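PDB 3KFV: tight junction protein ZO-3 from Homo sapiens, which links tight-junction transmembrane proteins such as claudins and occludin to the actin cytoskeleton as a MAGUK-family scaffold, of which this chain is the SH3 and guanylate kinase-like part. Local coordinates for residues 151-156 and 253-258; 208-213 and 220-225; 269-274 and 280-285. All blocks are in the same frame, centred on the assembly; numbering follows the deposited sequence.

Interaction 1 of 3, residues 151-156 and 253-258; sequences LGPVAD and AQAQKL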
loop_
_atom_site.group_PDB
_atom_site.type_symbol
_atom_site.label_atom_id
_atom_site.label_comp_id
_atom_site.label_asym_id
_atom_site.label_seq_id
_atom_site.Cartn_x
_atom_site.Cartn_y
_atom_site.Cartn_z
ATOM N N LEU A 151 4.353 5.531 8.085
ATOM C CA LEU A 151 5.304 4.586 8.658
ATOM C C LEU A 151 6.574 5.324 9.024
ATOM O O LEU A 151 6.909 6.332 8.405
ATOM C CB LEU A 151 5.630 3.481 7.660
ATOM C CG LEU A 151 4.445 2.688 7.124
ATOM C CD1 LEU A 151 4.917 1.676 6.094
ATOM C CD2 LEU A 151 3.705 2.001 8.261
ATOM N N GLY A 152 7.288 4.824 10.024
ATOM C CA GLY A 152 8.455 5.524 10.525
ATOM C C GLY A 152 8.254 5.991 11.952
ATOM O O GLY A 152 7.194 5.779 12.540
ATOM N N PRO A 153 9.271 6.644 12.519
ATOM C CA PRO A 153 9.275 6.959 13.950
ATOM C C PRO A 153 8.536 8.247 14.305
ATOM O O PRO A 153 8.800 8.799 15.375
ATOM C CB PRO A 153 10.771 7.124 14.266
ATOM C CG PRO A 153 11.515 6.774 12.994
ATOM C CD PRO A 153 10.544 7.006 11.886
ATOM N N VAL A 154 7.638 8.719 13.441
ATOM C CA VAL A 154 6.874 9.929 13.747
ATOM C C VAL A 154 5.426 9.824 13.328
ATOM O O VAL A 154 4.737 10.836 13.211
ATOM C CB VAL A 154 7.471 11.185 13.094
ATOM C CG1 VAL A 154 8.760 11.585 13.794
ATOM C CG2 VAL A 154 7.689 10.964 11.600
ATOM N N ALA A 155 4.968 8.598 13.106
ATOM C CA ALA A 155 3.579 8.377 12.728
ATOM C C ALA A 155 2.654 9.121 13.685
ATOM O O ALA A 155 1.735 9.819 13.258
ATOM C CB ALA A 155 3.257 6.890 12.715
ATOM N N ASP A 156 2.911 8.982 14.981
ATOM C CA ASP A 156 2.067 9.620 15.988
ATOM C C ASP A 156 2.081 11.144 15.868
ATOM O O ASP A 156 1.027 11.783 15.840
ATOM C CB ASP A 156 2.452 9.166 17.406
ATOM C CG ASP A 156 3.932 9.365 17.715
ATOM O OD1 ASP A 156 4.695 9.782 16.816
ATOM O OD2 ASP A 156 4.333 9.102 18.871
ATOM N N ALA A 253 15.050 1.198 15.538
ATOM C CA ALA A 253 15.223 -0.150 15.026
ATOM C C ALA A 253 14.020 -0.591 14.193
ATOM O O ALA A 253 14.181 -1.290 13.188
ATOM C CB ALA A 253 15.478 -1.126 16.167
ATOM N N GLN A 254 12.819 -0.189 14.603
ATOM C CA GLN A 254 11.613 -0.528 13.847
ATOM C C GLN A 254 11.679 0.049 12.431
ATOM O O GLN A 254 11.362 -0.634 11.461
ATOM C CB GLN A 254 10.359 -0.035 14.567
ATOM N N ALA A 255 12.102 1.304 12.315
ATOM C CA ALA A 255 12.238 1.935 11.008
ATOM C C ALA A 255 13.257 1.199 10.145
ATOM O O ALA A 255 13.063 1.043 8.937
ATOM C CB ALA A 255 12.620 3.405 11.156
ATOM N N GLN A 256 14.345 0.752 10.766
ATOM C CA GLN A 256 15.358 -0.026 10.060
ATOM C C GLN A 256 14.768 -1.324 9.518
ATOM O O GLN A 256 15.054 -1.727 8.387
ATOM C CB GLN A 256 16.542 -0.334 10.976
ATOM C CG GLN A 256 17.641 0.715 10.946
ATOM C CD GLN A 256 18.868 0.301 11.752
ATOM O OE1 GLN A 256 18.751 -0.185 12.884
ATOM N NE2 GLN A 256 20.053 0.495 11.173
ATOM N N LYS A 257 13.938 -1.971 10.332
ATOM C CA LYS A 257 13.285 -3.217 9.943
ATOM C C LYS A 257 12.332 -3.002 8.774
ATOM O O LYS A 257 12.310 -3.795 7.836
ATOM C CB LYS A 257 12.540 -3.828 11.136
ATOM C CG LYS A 257 11.828 -5.140 10.838
ATOM N N LEU A 258 11.547 -1.927 8.834
ATOM C CA LEU A 258 10.617 -1.584 7.760
ATOM C C LEU A 258 11.340 -1.282 6.451
ATOM O O LEU A 258 10.924 -1.735 5.385
ATOM C CB LEU A 258 9.762 -0.377 8.154
ATOM C CG LEU A 258 8.700 -0.577 9.236
ATOM C CD1 LEU A 258 8.136 0.767 9.678
ATOM C CD2 LEU A 258 7.597 -1.501 8.748
#
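The peptide that joins Leu151 to Gly152 is the flat group of the contact. Leu258 CD1 approaches it tilted from the peptide plane, 4.2 Å from Gly152 N. Next to it, Ala255 CB sits over one side of the puckered Pro153 ring, offset past the CG-CD edge and 4.0 Å from Pro153 CG. This is the first strand-loop-helix unit of the guanylate kinase-like domain. The loop after strand 148-151 corresponds to the P-loop position of guanylate kinases. As in those enzymes it opens with Gly-Pro, but the sequence from Gly152 onward lacks the Gly-Lys of the classical P-loop motif. Helix 248-262 comes over this loop with Ala255 and Leu258, which are three residues apart on one helical face. Leu258 CG is anti to the carbonyl carbon (chi1 -71°), and this brings CD1 forward to the loop. No hydrogen bond crosses the contact; it is purely van der Waals. Gly152 has a positive phi (115°), a conformation most readily taken by glycine, and the chain turns there. Val154 then takes the N-cap position of helix 155-165. Around the contact, Pro153 also packs on Leu233 and Pro227, and Leu258 on Phe224. Asp156, further along, forms a salt bridge through OD2 with Arg237. At the strand end of the loop, Leu258 CD1 also touches the base of the Leu151 side chain, 4.2 Å from Leu151 CB.

Interaction 2 of 3, residues 208-213 and 220-225; sequences SAIERL and PIVVFF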
loop_
_atom_site.group_PDB
_atom_site.type_symbol
_atom_site.label_atom_id
_atom_site.label_comp_id
_atom_site.label_asym_id
_atom_site.label_seq_id
_atom_site.Cartn_x
_atom_site.Cartn_y
_atom_site.Cartn_z
ATOM N N SER A 208 1.478 -5.918 6.727
ATOM C CA SER A 208 0.385 -6.843 6.436
ATOM C C SER A 208 -0.915 -6.093 6.210
ATOM O O SER A 208 -1.602 -6.321 5.214
ATOM C CB SER A 208 0.217 -7.854 7.567
ATOM O OG SER A 208 1.452 -8.483 7.864
ATOM N N ALA A 209 -1.250 -5.195 7.133
ATOM C CA ALA A 209 -2.419 -4.337 6.967
ATOM C C ALA A 209 -2.412 -3.623 5.612
ATOM O O ALA A 209 -3.442 -3.525 4.935
ATOM C CB ALA A 209 -2.486 -3.319 8.089
ATOM N N ILE A 210 -1.243 -3.124 5.223
ATOM C CA ILE A 210 -1.105 -2.396 3.973
ATOM C C ILE A 210 -1.419 -3.260 2.755
ATOM O O ILE A 210 -2.066 -2.796 1.820
ATOM C CB ILE A 210 0.296 -1.788 3.834
ATOM C CG1 ILE A 210 0.572 -0.846 5.000
ATOM C CG2 ILE A 210 0.433 -1.048 2.516
ATOM C CD1 ILE A 210 1.966 -0.262 4.992
ATOM N N GLU A 211 -0.971 -4.511 2.766
ATOM C CA GLU A 211 -1.226 -5.430 1.657
ATOM C C GLU A 211 -2.718 -5.731 1.491
ATOM O O GLU A 211 -3.215 -5.868 0.375
ATOM C CB GLU A 211 -0.432 -6.729 1.836
ATOM C CG GLU A 211 1.061 -6.508 2.029
ATOM C CD GLU A 211 1.887 -7.787 1.935
ATOM O OE1 GLU A 211 1.297 -8.874 1.732
ATOM O OE2 GLU A 211 3.134 -7.703 2.065
ATOM N N ARG A 212 -3.428 -5.835 2.608
ATOM C CA ARG A 212 -4.870 -6.041 2.572
ATOM C C ARG A 212 -5.584 -4.842 1.948
ATOM O O ARG A 212 -6.471 -5.006 1.107
ATOM C CB ARG A 212 -5.414 -6.317 3.982
ATOM C CG ARG A 212 -5.104 -7.712 4.520
ATOM C CD ARG A 212 -5.915 -8.037 5.772
ATOM N NE ARG A 212 -5.558 -7.172 6.894
ATOM C CZ ARG A 212 -4.587 -7.430 7.769
ATOM N NH1 ARG A 212 -3.867 -8.543 7.658
ATOM N NH2 ARG A 212 -4.333 -6.573 8.756
ATOM N N LEU A 213 -5.199 -3.634 2.357
ATOM C CA LEU A 213 -5.820 -2.423 1.825
ATOM C C LEU A 213 -5.526 -2.266 0.339
ATOM O O LEU A 213 -6.399 -1.876 -0.443
ATOM C CB LEU A 213 -5.354 -1.180 2.589
ATOM C CG LEU A 213 -5.887 -1.031 4.014
ATOM C CD1 LEU A 213 -5.035 -0.059 4.802
ATOM C CD2 LEU A 213 -7.347 -0.598 4.008
ATOM N N PRO A 220 -3.797 2.733 -0.045
ATOM C CA PRO A 220 -3.395 3.836 0.828
ATOM C C PRO A 220 -2.258 4.599 0.180
ATOM O O PRO A 220 -1.577 4.054 -0.690
ATOM C CB PRO A 220 -2.864 3.129 2.081
ATOM C CG PRO A 220 -3.261 1.700 1.957
ATOM C CD PRO A 220 -3.435 1.418 0.508
ATOM N N ILE A 221 -2.065 5.847 0.584
ATOM C CA ILE A 221 -0.814 6.527 0.309
ATOM C C ILE A 221 0.113 6.141 1.456
ATOM O O ILE A 221 -0.205 6.377 2.620
ATOM C CB ILE A 221 -1.001 8.054 0.242
ATOM C CG1 ILE A 221 -1.943 8.420 -0.906
ATOM C CG2 ILE A 221 0.341 8.753 0.090
ATOM C CD1 ILE A 221 -2.390 9.867 -0.900
ATOM N N VAL A 222 1.237 5.509 1.141
ATOM C CA VAL A 222 2.142 5.035 2.189
ATOM C C VAL A 222 3.426 5.847 2.252
ATOM O O VAL A 222 4.206 5.861 1.305
ATOM C CB VAL A 222 2.502 3.556 2.009
ATOM C CG1 VAL A 222 3.407 3.114 3.134
ATOM C CG2 VAL A 222 1.247 2.718 1.981
ATOM N N VAL A 223 3.641 6.516 3.380
ATOM C CA VAL A 223 4.784 7.406 3.530
ATOM C C VAL A 223 5.705 6.957 4.653
ATOM O O VAL A 223 5.276 6.819 5.794
ATOM C CB VAL A 223 4.329 8.852 3.795
ATOM C CG1 VAL A 223 5.524 9.731 4.151
ATOM C CG2 VAL A 223 3.585 9.398 2.579
ATOM N N PHE A 224 6.974 6.737 4.323
ATOM C CA PHE A 224 7.955 6.273 5.299
ATOM C C PHE A 224 8.979 7.366 5.597
ATOM O O PHE A 224 9.533 7.977 4.683
ATOM C CB PHE A 224 8.647 5.001 4.802
ATOM C CG PHE A 224 9.744 4.514 5.708
ATOM C CD1 PHE A 224 9.458 3.710 6.800
ATOM C CD2 PHE A 224 11.063 4.857 5.470
ATOM C CE1 PHE A 224 10.463 3.264 7.634
ATOM C CE2 PHE A 224 12.072 4.414 6.306
ATOM C CZ PHE A 224 11.767 3.618 7.389
ATOM N N PHE A 225 9.218 7.607 6.882
ATOM C CA PHE A 225 10.144 8.649 7.315
ATOM C C PHE A 225 11.480 8.065 7.759
ATOM O O PHE A 225 11.528 7.221 8.655
ATOM C CB PHE A 225 9.530 9.450 8.459
ATOM C CG PHE A 225 8.371 10.297 8.045
ATOM C CD1 PHE A 225 8.578 11.532 7.444
ATOM C CD2 PHE A 225 7.075 9.866 8.254
ATOM C CE1 PHE A 225 7.516 12.323 7.056
ATOM C CE2 PHE A 225 6.003 10.657 7.869
ATOM C CZ PHE A 225 6.226 11.888 7.270
#
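Ile210 reaches from helix 207-215 to Val222 on strand 221-227. The two belong to a beta-alpha-beta crossover of the guanylate kinase-like domain: strand 200-203, helix 207-215, then strand 221-227. The two strands run parallel, with strand 148-151 between them. Starting at the helix, Ile210 CB stays back from the strand and its branches make the contact. At chi1 -59° the CG1 branch sits beside the backbone N, while CG2 points opposite to that N. CG2 meets Val222 CG2 at 3.9 Å. The other branch runs out from CG1 to CD1, which lies 4.1 Å from Val222 CG1. Both methyl groups of the valine are thus used, and the two side chains meet tip to tip. Leu151, on the intervening strand, touches both of them and closes this hydrophobic cluster. The second pair lies one helical turn further on, where the chain comes back into the strand. Leu213 crosses the ring of Pro220 at a slant, with Leu213 CD1 3.8 Å from Pro220 CG. No hydrogen bond joins helix and strand here. The strand backbone is held by its neighbours in the sheet; Ile221 and Val223, for example, both pair with Val149. Pro220 also packs on Val149. On the helix side, the base of the leucine is closest to the proline: Leu213 CB lies 3.6 Å from Pro220 CG.

Interaction 3 of 3, residues 269-274 and 280-285; sequences TIPLNG and YQELKA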
loop_
_atom_site.group_PDB
_atom_site.type_symbol
_atom_site.label_atom_id
_atom_site.label_comp_id
_atom_site.label_asym_id
_atom_site.label_seq_id
_atom_site.Cartn_x
_atom_site.Cartn_y
_atom_site.Cartn_z
ATOM N N THR A 269 9.073 8.157 0.462
ATOM C CA THR A 269 9.942 8.232 1.627
ATOM C C THR A 269 10.327 9.693 1.815
ATOM O O THR A 269 10.407 10.443 0.850
ATOM C CB THR A 269 11.225 7.367 1.479
ATOM O OG1 THR A 269 12.209 8.084 0.722
ATOM C CG2 THR A 269 10.920 6.038 0.795
ATOM N N ILE A 270 10.551 10.095 3.060
ATOM C CA ILE A 270 10.912 11.472 3.368
ATOM C C ILE A 270 11.972 11.477 4.449
ATOM O O ILE A 270 11.776 10.893 5.511
ATOM C CB ILE A 270 9.689 12.288 3.855
ATOM C CG1 ILE A 270 8.661 12.444 2.731
ATOM C CG2 ILE A 270 10.126 13.649 4.383
ATOM C CD1 ILE A 270 7.411 13.194 3.143
ATOM N N PRO A 271 13.105 12.134 4.179
ATOM C CA PRO A 271 14.227 12.191 5.119
ATOM C C PRO A 271 13.928 13.108 6.296
ATOM O O PRO A 271 13.596 14.280 6.095
ATOM C CB PRO A 271 15.361 12.803 4.284
ATOM C CG PRO A 271 14.884 12.787 2.869
ATOM C CD PRO A 271 13.399 12.860 2.936
ATOM N N LEU A 272 14.029 12.574 7.510
ATOM C CA LEU A 272 14.004 13.402 8.704
ATOM C C LEU A 272 15.406 13.978 8.857
ATOM O O LEU A 272 16.352 13.257 9.196
ATOM C CB LEU A 272 13.640 12.574 9.933
ATOM C CG LEU A 272 12.286 11.870 9.972
ATOM C CD1 LEU A 272 12.187 11.025 11.225
ATOM C CD2 LEU A 272 11.139 12.865 9.905
ATOM N N ASN A 273 15.549 15.270 8.586
ATOM C CA ASN A 273 16.866 15.892 8.595
ATOM C C ASN A 273 16.907 17.139 9.469
ATOM O O ASN A 273 17.266 18.221 9.000
ATOM C CB ASN A 273 17.307 16.225 7.168
ATOM N N GLY A 274 16.533 16.984 10.735
ATOM C CA GLY A 274 16.527 18.103 11.661
ATOM C C GLY A 274 15.246 18.238 12.461
ATOM O O GLY A 274 14.512 17.270 12.642
ATOM N N TYR A 280 7.355 17.735 7.430
ATOM C CA TYR A 280 5.917 17.875 7.575
ATOM C C TYR A 280 5.323 18.591 6.366
ATOM O O TYR A 280 4.227 18.258 5.915
ATOM C CB TYR A 280 5.590 18.641 8.855
ATOM C CG TYR A 280 4.110 18.761 9.119
ATOM C CD1 TYR A 280 3.373 17.660 9.537
ATOM C CD2 TYR A 280 3.446 19.972 8.951
ATOM C CE1 TYR A 280 2.019 17.760 9.778
ATOM C CE2 TYR A 280 2.093 20.082 9.187
ATOM C CZ TYR A 280 1.383 18.972 9.602
ATOM O OH TYR A 280 0.030 19.067 9.840
ATOM N N GLN A 281 6.053 19.578 5.850
ATOM C CA GLN A 281 5.646 20.297 4.644
ATOM C C GLN A 281 5.599 19.357 3.438
ATOM O O GLN A 281 4.564 19.233 2.772
ATOM C CB GLN A 281 6.598 21.461 4.362
ATOM C CG GLN A 281 6.547 22.584 5.398
ATOM C CD GLN A 281 5.212 23.311 5.419
ATOM O OE1 GLN A 281 4.462 23.228 6.393
ATOM N NE2 GLN A 281 4.909 24.024 4.341
ATOM N N GLU A 282 6.722 18.699 3.163
ATOM C CA GLU A 282 6.783 17.694 2.107
ATOM C C GLU A 282 5.683 16.652 2.276
ATOM O O GLU A 282 5.061 16.233 1.300
ATOM C CB GLU A 282 8.165 17.039 2.061
ATOM C CG GLU A 282 9.104 17.705 1.056
ATOM C CD GLU A 282 10.587 17.527 1.385
ATOM O OE1 GLU A 282 11.022 16.386 1.670
ATOM O OE2 GLU A 282 11.322 18.540 1.336
ATOM N N LEU A 283 5.432 16.245 3.515
ATOM C CA LEU A 283 4.365 15.287 3.771
ATOM C C LEU A 283 3.064 15.792 3.173
ATOM O O LEU A 283 2.470 15.131 2.327
ATOM C CB LEU A 283 4.196 15.029 5.268
ATOM C CG LEU A 283 3.030 14.126 5.696
ATOM C CD1 LEU A 283 3.012 12.809 4.928
ATOM C CD2 LEU A 283 3.062 13.866 7.196
ATOM N N LYS A 284 2.637 16.976 3.601
ATOM C CA LYS A 284 1.344 17.521 3.196
ATOM C C LYS A 284 1.216 17.641 1.682
ATOM O O LYS A 284 0.159 17.379 1.117
ATOM C CB LYS A 284 1.092 18.872 3.868
ATOM C CG LYS A 284 0.640 18.764 5.315
ATOM C CD LYS A 284 0.170 20.108 5.850
ATOM C CE LYS A 284 1.318 21.095 5.961
ATOM N NZ LYS A 284 0.851 22.450 6.349
ATOM N N ALA A 285 2.308 18.029 1.031
ATOM C CA ALA A 285 2.328 18.165 -0.420
ATOM C C ALA A 285 2.199 16.796 -1.095
ATOM O O ALA A 285 1.513 16.646 -2.110
ATOM C CB ALA A 285 3.603 18.866 -0.861
#
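Ile270 is the centre of the apolar contact between strand 268-272 and helix 278-290, where it meets Leu283 and Glu282. The two elements form a strand-turn-helix unit near the end of the guanylate kinase-like domain. The strand is the outermost of the parallel sheet on this side. The chain turns back after it, and the helix segment runs nearly antiparallel to the strand segment, at 168°, with 9.1 Å between their axes. The apolar contacts come first. With chi1 at -66°, Ile270 sends CG1 to the side of the backbone N and CD1 out to the helix. CD1 lies against the helix backbone, 3.7 Å from Leu283 CA, and against the leucine side chain, 4.3 Å from Leu283 CB. The aliphatic part of Glu282 joins in, with its CB 4.1 Å from Ile270 CD1. Phe225 of the adjacent strand touches both Ile270 and Leu283, which extends the hydrophobic layer under the helix.

Contacts of mixed polarity lie at the exposed margin. The Glu282 side chain crosses that of Ile270, and its carboxylate turns OE1 toward the strand, with no hydrogen bond to it. Pro271 CD is at the limit of contact, 4.4 Å from Glu282 OE1.

Polar bonds occur on another side of the helix. Tyr280 OH (hydrogen bond) and Lys284 NZ (salt bridge) share the Glu165 carboxylate of helix 155-165. Lys284 CG also lies over one face of the Tyr280 ring. Back at the strand, the other branch of the isoleucine meets the acid: Ile270 CG2 is 4.0 Å from Glu282 OE1.

In the fold
All three contacts belong to the guanylate kinase-like domain and gather round its parallel sheet. Interactions 1 and 2 are buried and apolar; interaction 3 is half exposed and brings a carboxylate against hydrophobic atoms. Neighbouring strands join them directly. Leu151 N bonds to Val223 O at 2.8 Å, linking interactions 1 and 2, and Ile270 N bonds to Phe224 O at 2.9 Å, linking interactions 2 and 3. Strand 221-227, which belongs to interaction 2, lies between strands 148-151 and 268-272 and so joins the other two. Interaction 2 lies nearest the centre of the chain, its own centre about 4 Å from it, whereas those of interactions 1 and 3 lie about 16 and 19 Å away.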